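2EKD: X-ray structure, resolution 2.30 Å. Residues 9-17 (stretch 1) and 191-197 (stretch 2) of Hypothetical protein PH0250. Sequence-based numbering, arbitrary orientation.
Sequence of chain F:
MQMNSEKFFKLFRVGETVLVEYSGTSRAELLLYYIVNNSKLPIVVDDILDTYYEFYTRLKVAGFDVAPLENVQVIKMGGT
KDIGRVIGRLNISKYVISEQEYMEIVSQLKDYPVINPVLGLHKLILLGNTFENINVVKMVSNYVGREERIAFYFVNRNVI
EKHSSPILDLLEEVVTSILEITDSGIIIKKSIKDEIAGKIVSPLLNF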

# COMPACT_ATOMS: atom_id res chain seq x y z
N PHE F 9 13.85 -18.44 33.64
CA PHE F 9 12.48 -18.91 33.76
C PHE F 9 11.73 -18.25 34.91
O PHE F 9 10.50 -18.19 34.90
CB PHE F 9 12.43 -20.43 33.93
CG PHE F 9 13.10 -21.19 32.82
CD1 PHE F 9 12.89 -20.84 31.49
CD2 PHE F 9 13.94 -22.27 33.10
CE1 PHE F 9 13.51 -21.54 30.46
CE2 PHE F 9 14.56 -22.97 32.07
CZ PHE F 9 14.35 -22.61 30.75
N LYS F 10 12.47 -17.74 35.89
CA LYS F 10 11.89 -17.08 37.05
C LYS F 10 11.24 -15.73 36.68
O LYS F 10 10.52 -15.12 37.47
CB LYS F 10 12.99 -16.88 38.09
CG LYS F 10 13.47 -18.20 38.70
CD LYS F 10 12.37 -18.92 39.49
CE LYS F 10 12.92 -20.03 40.38
NZ LYS F 10 13.55 -21.06 39.55
N LEU F 11 11.54 -15.24 35.46
CA LEU F 11 10.87 -14.03 34.98
C LEU F 11 9.40 -14.31 34.67
O LEU F 11 8.57 -13.42 34.54
CB LEU F 11 11.55 -13.55 33.70
CG LEU F 11 13.02 -13.17 33.91
CD1 LEU F 11 13.68 -12.75 32.60
CD2 LEU F 11 13.18 -11.99 34.87
N PHE F 12 9.10 -15.61 34.47
CA PHE F 12 7.74 -16.01 34.13
C PHE F 12 7.13 -16.92 35.20
O PHE F 12 7.82 -17.54 35.99
CB PHE F 12 7.79 -16.73 32.78
CG PHE F 12 8.69 -16.00 31.82
CD1 PHE F 12 8.23 -14.84 31.21
CD2 PHE F 12 9.96 -16.47 31.55
CE1 PHE F 12 9.05 -14.16 30.32
CE2 PHE F 12 10.78 -15.78 30.66
CZ PHE F 12 10.33 -14.62 30.05
N ARG F 13 5.81 -17.00 35.22
CA ARG F 13 5.13 -17.88 36.17
C ARG F 13 4.30 -18.91 35.42
O ARG F 13 3.90 -18.69 34.27
CB ARG F 13 4.25 -17.06 37.11
CG ARG F 13 3.12 -16.32 36.45
CD ARG F 13 2.45 -15.41 37.47
NE ARG F 13 2.05 -16.15 38.67
CZ ARG F 13 1.54 -15.58 39.76
NH1 ARG F 13 1.37 -14.26 39.81
NH2 ARG F 13 1.20 -16.33 40.80
N VAL F 14 4.07 -20.05 36.06
CA VAL F 14 3.31 -21.13 35.45
C VAL F 14 1.99 -20.65 34.89
O VAL F 14 1.32 -19.80 35.49
CB VAL F 14 3.04 -22.28 36.45
CG1 VAL F 14 4.35 -22.93 36.84
CG2 VAL F 14 2.32 -21.75 37.67
N GLY F 15 1.63 -21.19 33.73
CA GLY F 15 0.38 -20.81 33.10
C GLY F 15 0.55 -19.70 32.08
O GLY F 15 -0.38 -19.42 31.31
N GLU F 16 1.71 -19.06 32.07
CA GLU F 16 1.95 -17.99 31.11
C GLU F 16 2.18 -18.46 29.69
O GLU F 16 2.66 -19.58 29.45
CB GLU F 16 3.16 -17.13 31.50
CG GLU F 16 2.90 -16.07 32.55
CD GLU F 16 3.92 -14.93 32.50
OE1 GLU F 16 3.92 -14.16 31.51
OE2 GLU F 16 4.72 -14.81 33.45
N THR F 17 1.83 -17.60 28.74
CA THR F 17 2.08 -17.87 27.34
C THR F 17 2.98 -16.70 26.95
O THR F 17 2.57 -15.54 27.01
CB THR F 17 0.80 -17.87 26.50
OG1 THR F 17 -0.00 -19.00 26.87
CG2 THR F 17 1.15 -17.97 25.02
N SER F 191 4.74 -7.77 30.14
CA SER F 191 4.95 -8.72 31.22
C SER F 191 3.88 -8.59 32.31
O SER F 191 3.23 -7.57 32.48
CB SER F 191 6.33 -8.46 31.82
OG SER F 191 6.54 -9.34 32.93
N ILE F 192 3.67 -9.71 33.04
CA ILE F 192 2.77 -9.67 34.19
C ILE F 192 3.42 -8.90 35.34
O ILE F 192 2.76 -8.30 36.19
CB ILE F 192 2.51 -11.11 34.62
CG1 ILE F 192 1.56 -11.80 33.65
CG2 ILE F 192 1.84 -11.11 36.01
CD1 ILE F 192 1.38 -13.29 33.98
N LYS F 193 4.76 -8.98 35.38
CA LYS F 193 5.52 -8.31 36.43
C LYS F 193 5.99 -6.93 35.97
O LYS F 193 7.00 -6.78 35.30
CB LYS F 193 6.72 -9.20 36.77
CG LYS F 193 6.29 -10.63 37.08
CD LYS F 193 7.46 -11.57 37.39
CE LYS F 193 6.99 -13.02 37.60
NZ LYS F 193 8.12 -13.86 37.99
N ASP F 194 5.22 -5.91 36.36
CA ASP F 194 5.50 -4.52 36.03
C ASP F 194 6.96 -4.10 36.25
O ASP F 194 7.48 -3.22 35.56
CB ASP F 194 4.58 -3.62 36.85
CG ASP F 194 3.13 -4.05 36.77
OD1 ASP F 194 2.49 -3.80 35.73
OD2 ASP F 194 2.64 -4.67 37.75
N GLU F 195 7.61 -4.73 37.22
CA GLU F 195 9.00 -4.45 37.56
C GLU F 195 9.98 -4.69 36.41
O GLU F 195 10.99 -3.99 36.29
CB GLU F 195 9.40 -5.30 38.78
CG GLU F 195 10.84 -5.13 39.25
CD GLU F 195 11.16 -6.02 40.45
OE1 GLU F 195 10.51 -5.86 41.51
OE2 GLU F 195 12.06 -6.88 40.33
N ILE F 196 9.68 -5.68 35.56
CA ILE F 196 10.55 -6.02 34.44
C ILE F 196 10.10 -5.47 33.08
O ILE F 196 10.89 -5.44 32.14
CB ILE F 196 10.72 -7.55 34.30
CG1 ILE F 196 9.37 -8.19 33.97
CG2 ILE F 196 11.27 -8.13 35.60
CD1 ILE F 196 9.45 -9.68 33.76
N ALA F 197 8.85 -5.05 32.98
CA ALA F 197 8.32 -4.53 31.72
C ALA F 197 9.16 -3.38 31.17
O ALA F 197 9.50 -2.45 31.89
CB ALA F 197 6.89 -4.08 31.90

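Two irregular loop segments, far apart in sequence, meet here through a small contact of 338 Å² made by side chains of the second stretch against carbonyl oxygens and side chains of the first, in which one lysine and two isoleucines of the second stretch reach across to a doubly turned first stretch. The backbones stay well apart, with CA atoms 8.0 Å from each other at Leu 11 and Lys 193 and 8.1 Å at Phe 12 and Ile 192, so side chains of the second stretch reach across the gap. Lys 193 does so at full length: its CB points toward the first stretch, chi1 is m, and chi2 to chi4 are all t. This extended chain carries Lys 193 NZ to 2.8 Å from the carbonyl O of Lys 10, a close polar approach, and sets Lys 193 CE 3.5 Å from the carbonyl O of Leu 11. The ammonium group thus arrives beside the type I turn from Phe 9 to Phe 12, which is closed by a hydrogen bond from Phe 12 N to Phe 9 O (3.0 Å). Phe 12 directs its CB away from the second stretch and is buried. The side chain of Lys 10 takes no part in this approach; its end leads away from the second stretch.

Beside the lysine, Ile 196 packs against Leu 11: Ile 196 CD1 lies 3.9 Å from the carbonyl O of Leu 11, and the apolar contact proper is Ile 196 CG2 to Leu 11 CD2 at 4.4 Å, a loose packing of two branched side chains. Ile 192 meets side chains from the two ends of the other turn, a type II turn from Arg 13 to Glu 16 with a hydrogen bond from Glu 16 N to Arg 13 O (3.1 Å). Ile 192 CD1 sits 3.4 Å from Glu 16 CD and 4.2 Å from Arg 13 CD, so the methyl group meets the carboxylate carbon of one residue and the aliphatic part of the other. The carboxylate is also held in place within its own stretch: Arg 13 N donates to Glu 16 OE2 (3.0 Å, 157°), a second link across the turn, and OE1 is hydrogen-bonded elsewhere in the structure. At Gly 15, phi/psi of 95/-12 would jam a CB against the carbonyl O of Val 14, so the turn itself calls for glycine.

The second stretch is likewise braced from within. Lys 193 N donates to Ser 191 OG (3.0 Å, 144°), and the carbonyl O of Lys 193 accepts from Ile 196 N (2.9 Å), linking the backbones of the two residues whose side chains approach Leu 11.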